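Local coordinates for flocculation protein FLO11 (Saccharomyces cerevisiae, PDB 4UYT) that mediates homotypic cell-cell adhesion in yeast flocculation and biofilm formation through its N-terminal domain, which binds identical domains on other cells, at residues K68-T73 against N118-F123. Numbering follows the deposited sequence.
Sequences KIIGVT and NFQIQF
Lys68, Ile69 and Ile70 pair antiparallel with Gln122, Ile121 and Gln120, joining strands 64-70 and 120-125 inside one sheet of the fibronectin type III-like Flo11 domain. Backbone bonding sets the register. Two hydrogen-bonded pairs, Lys68 with Gln122 and Ile70 with Gln120, flank the non-hydrogen-bonded pair of Ile69 and Ile121, whose CA atoms are 4.5 Å apart. The N-H...O angle is 178° for the bond from Gln120 N to Ile70 O but 155° for that from Lys68 N to Gln122 O. Beyond Ile70 the ladder ends: Gly71 turns to a positive phi, and water takes over, one molecule joining Gly71 O to Gln120 NE2, another Thr73 OG1 to Asn118 O.

Apolar contact lies on the buried face of Ile69 and Ile121. Ile69 CG2 meets Phe119 CD1 at 3.6 Å, approaching the ring obliquely, and Val72 CG2 lies 4.1 Å from Phe119 CB. Phe101 of strand 96-104, in the four-stranded sheet, meets the Phe119 ring edge-to-face, which ties this contact to the packing between the sheets.

On the other face, Lys68, Ile70, Gln120 and Gln122 are only partly buried. Ile70 reaches across Gln120 and Gln122 at about a right angle, CD1 ending 3.7 Å from Gln122 OE1. With CG between the backbone N and the carbonyl carbon (chi1 58°) and the chain extended beyond it, Lys68 runs alongside Gln122, its CE 3.3 Å from Gln122 NE2. Their tips share one water, which donates to Gln122 OE1 at 2.8 Å and accepts a weak bond from Lys68 NZ.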
loop_
_atom_site.group_PDB
_atom_site.type_symbol
_atom_site.label_atom_id
_atom_site.label_comp_id
_atom_site.label_asym_id
_atom_site.label_seq_id
_atom_site.Cartn_x
_atom_site.Cartn_y
_atom_site.Cartn_z
ATOM N N LYS A 68 0.218 -0.494 9.932
ATOM C CA LYS A 68 -1.167 -0.721 9.574
ATOM C C LYS A 68 -1.487 0.039 8.329
ATOM O O LYS A 68 -0.923 1.102 8.045
ATOM C CB LYS A 68 -2.114 -0.343 10.689
ATOM C CG LYS A 68 -2.049 1.068 11.179
ATOM C CD LYS A 68 -3.154 1.292 12.217
ATOM C CE LYS A 68 -3.020 2.614 12.913
ATOM N NZ LYS A 68 -4.118 2.717 13.913
ATOM N N ILE A 69 -2.424 -0.518 7.591
ATOM C CA ILE A 69 -2.992 0.133 6.432
ATOM C C ILE A 69 -4.216 0.907 6.948
ATOM O O ILE A 69 -5.045 0.364 7.690
ATOM C CB ILE A 69 -3.395 -0.879 5.354
ATOM C CG1 ILE A 69 -2.306 -1.903 5.114
ATOM C CG2 ILE A 69 -3.769 -0.145 4.095
ATOM C CD1 ILE A 69 -2.606 -2.920 4.055
ATOM N N ILE A 70 -4.304 2.178 6.587
ATOM C CA ILE A 70 -5.391 3.032 7.023
ATOM C C ILE A 70 -6.015 3.726 5.833
ATOM O O ILE A 70 -5.464 3.758 4.728
ATOM C CB ILE A 70 -4.893 4.087 8.042
ATOM C CG1 ILE A 70 -3.788 4.989 7.464
ATOM C CG2 ILE A 70 -4.438 3.402 9.324
ATOM C CD1 ILE A 70 -3.383 6.126 8.371
ATOM N N GLY A 71 -7.185 4.300 6.060
ATOM C CA GLY A 71 -7.860 5.021 5.008
ATOM C C GLY A 71 -8.354 4.118 3.892
ATOM O O GLY A 71 -8.482 4.563 2.777
ATOM N N VAL A 72 -8.666 2.853 4.206
ATOM C CA VAL A 72 -9.076 1.922 3.184
ATOM C C VAL A 72 -10.576 2.084 2.934
ATOM O O VAL A 72 -11.389 2.119 3.866
ATOM C CB VAL A 72 -8.810 0.459 3.591
ATOM C CG1 VAL A 72 -9.329 -0.502 2.540
ATOM C CG2 VAL A 72 -7.317 0.249 3.788
ATOM N N THR A 73 -10.936 2.198 1.666
ATOM C CA THR A 73 -12.320 2.157 1.252
ATOM C C THR A 73 -12.623 0.699 0.947
ATOM O O THR A 73 -12.204 0.175 -0.086
ATOM C CB THR A 73 -12.551 3.042 0.026
ATOM O OG1 THR A 73 -12.198 4.393 0.349
ATOM C CG2 THR A 73 -13.981 2.956 -0.435
ATOM N N ASN A 118 -7.439 4.923 -2.925
ATOM C CA ASN A 118 -6.147 5.140 -2.317
ATOM C C ASN A 118 -6.218 4.951 -0.807
ATOM O O ASN A 118 -7.244 5.094 -0.162
ATOM C CB ASN A 118 -5.620 6.504 -2.733
ATOM C CG ASN A 118 -5.267 6.536 -4.198
ATOM O OD1 ASN A 118 -5.713 7.453 -4.952
ATOM N ND2 ASN A 118 -4.522 5.588 -4.645
ATOM N N PHE A 119 -5.064 4.656 -0.255
ATOM C CA PHE A 119 -4.934 4.365 1.155
ATOM C C PHE A 119 -3.550 4.827 1.598
ATOM O O PHE A 119 -2.732 5.281 0.799
ATOM C CB PHE A 119 -5.187 2.862 1.444
ATOM C CG PHE A 119 -4.285 1.930 0.662
ATOM C CD1 PHE A 119 -3.024 1.628 1.106
ATOM C CD2 PHE A 119 -4.707 1.355 -0.523
ATOM C CE1 PHE A 119 -2.186 0.788 0.375
ATOM C CE2 PHE A 119 -3.893 0.506 -1.256
ATOM C CZ PHE A 119 -2.631 0.230 -0.783
ATOM N N GLN A 120 -3.296 4.681 2.892
ATOM C CA GLN A 120 -1.994 4.980 3.451
ATOM C C GLN A 120 -1.517 3.809 4.261
ATOM O O GLN A 120 -2.304 2.987 4.736
ATOM C CB GLN A 120 -2.022 6.250 4.303
ATOM C CG GLN A 120 -2.605 7.449 3.579
ATOM C CD GLN A 120 -4.114 7.430 3.594
ATOM O OE1 GLN A 120 -4.718 7.233 4.644
ATOM N NE2 GLN A 120 -4.740 7.607 2.424
ATOM N N ILE A 121 -0.202 3.748 4.419
ATOM C CA ILE A 121 0.421 2.779 5.284
ATOM C C ILE A 121 1.162 3.554 6.369
ATOM O O ILE A 121 2.039 4.377 6.057
ATOM C CB ILE A 121 1.351 1.820 4.518
ATOM C CG1 ILE A 121 0.610 1.169 3.338
ATOM C CG2 ILE A 121 1.892 0.774 5.482
ATOM C CD1 ILE A 121 1.434 0.157 2.576
ATOM N N GLN A 122 0.778 3.297 7.620
ATOM C CA GLN A 122 1.299 4.018 8.764
ATOM C C GLN A 122 2.348 3.138 9.416
ATOM O O GLN A 122 2.048 2.051 9.925
ATOM C CB GLN A 122 0.160 4.333 9.726
ATOM C CG GLN A 122 0.543 5.067 10.992
ATOM C CD GLN A 122 -0.623 5.134 11.962
ATOM O OE1 GLN A 122 -1.693 5.617 11.626
ATOM N NE2 GLN A 122 -0.427 4.604 13.152
ATOM N N PHE A 123 3.580 3.658 9.424
ATOM C CA PHE A 123 4.716 2.992 10.040
ATOM C C PHE A 123 5.055 3.705 11.350
ATOM O O PHE A 123 5.135 4.939 11.398
ATOM C CB PHE A 123 5.951 3.125 9.154
ATOM C CG PHE A 123 5.928 2.320 7.870
ATOM C CD1 PHE A 123 5.170 2.732 6.784
ATOM C CD2 PHE A 123 6.726 1.197 7.726
ATOM C CE1 PHE A 123 5.179 2.003 5.606
ATOM C CE2 PHE A 123 6.774 0.491 6.535
ATOM C CZ PHE A 123 6.010 0.903 5.471
HETATM O O HOH W 1 -4.215 5.704 12.790
HETATM O O HOH W 2 -7.593 7.257 2.202
HETATM O O HOH W 3 -8.589 2.556 -0.017
HETATM O O HOH W 4 -9.892 5.794 -0.400
#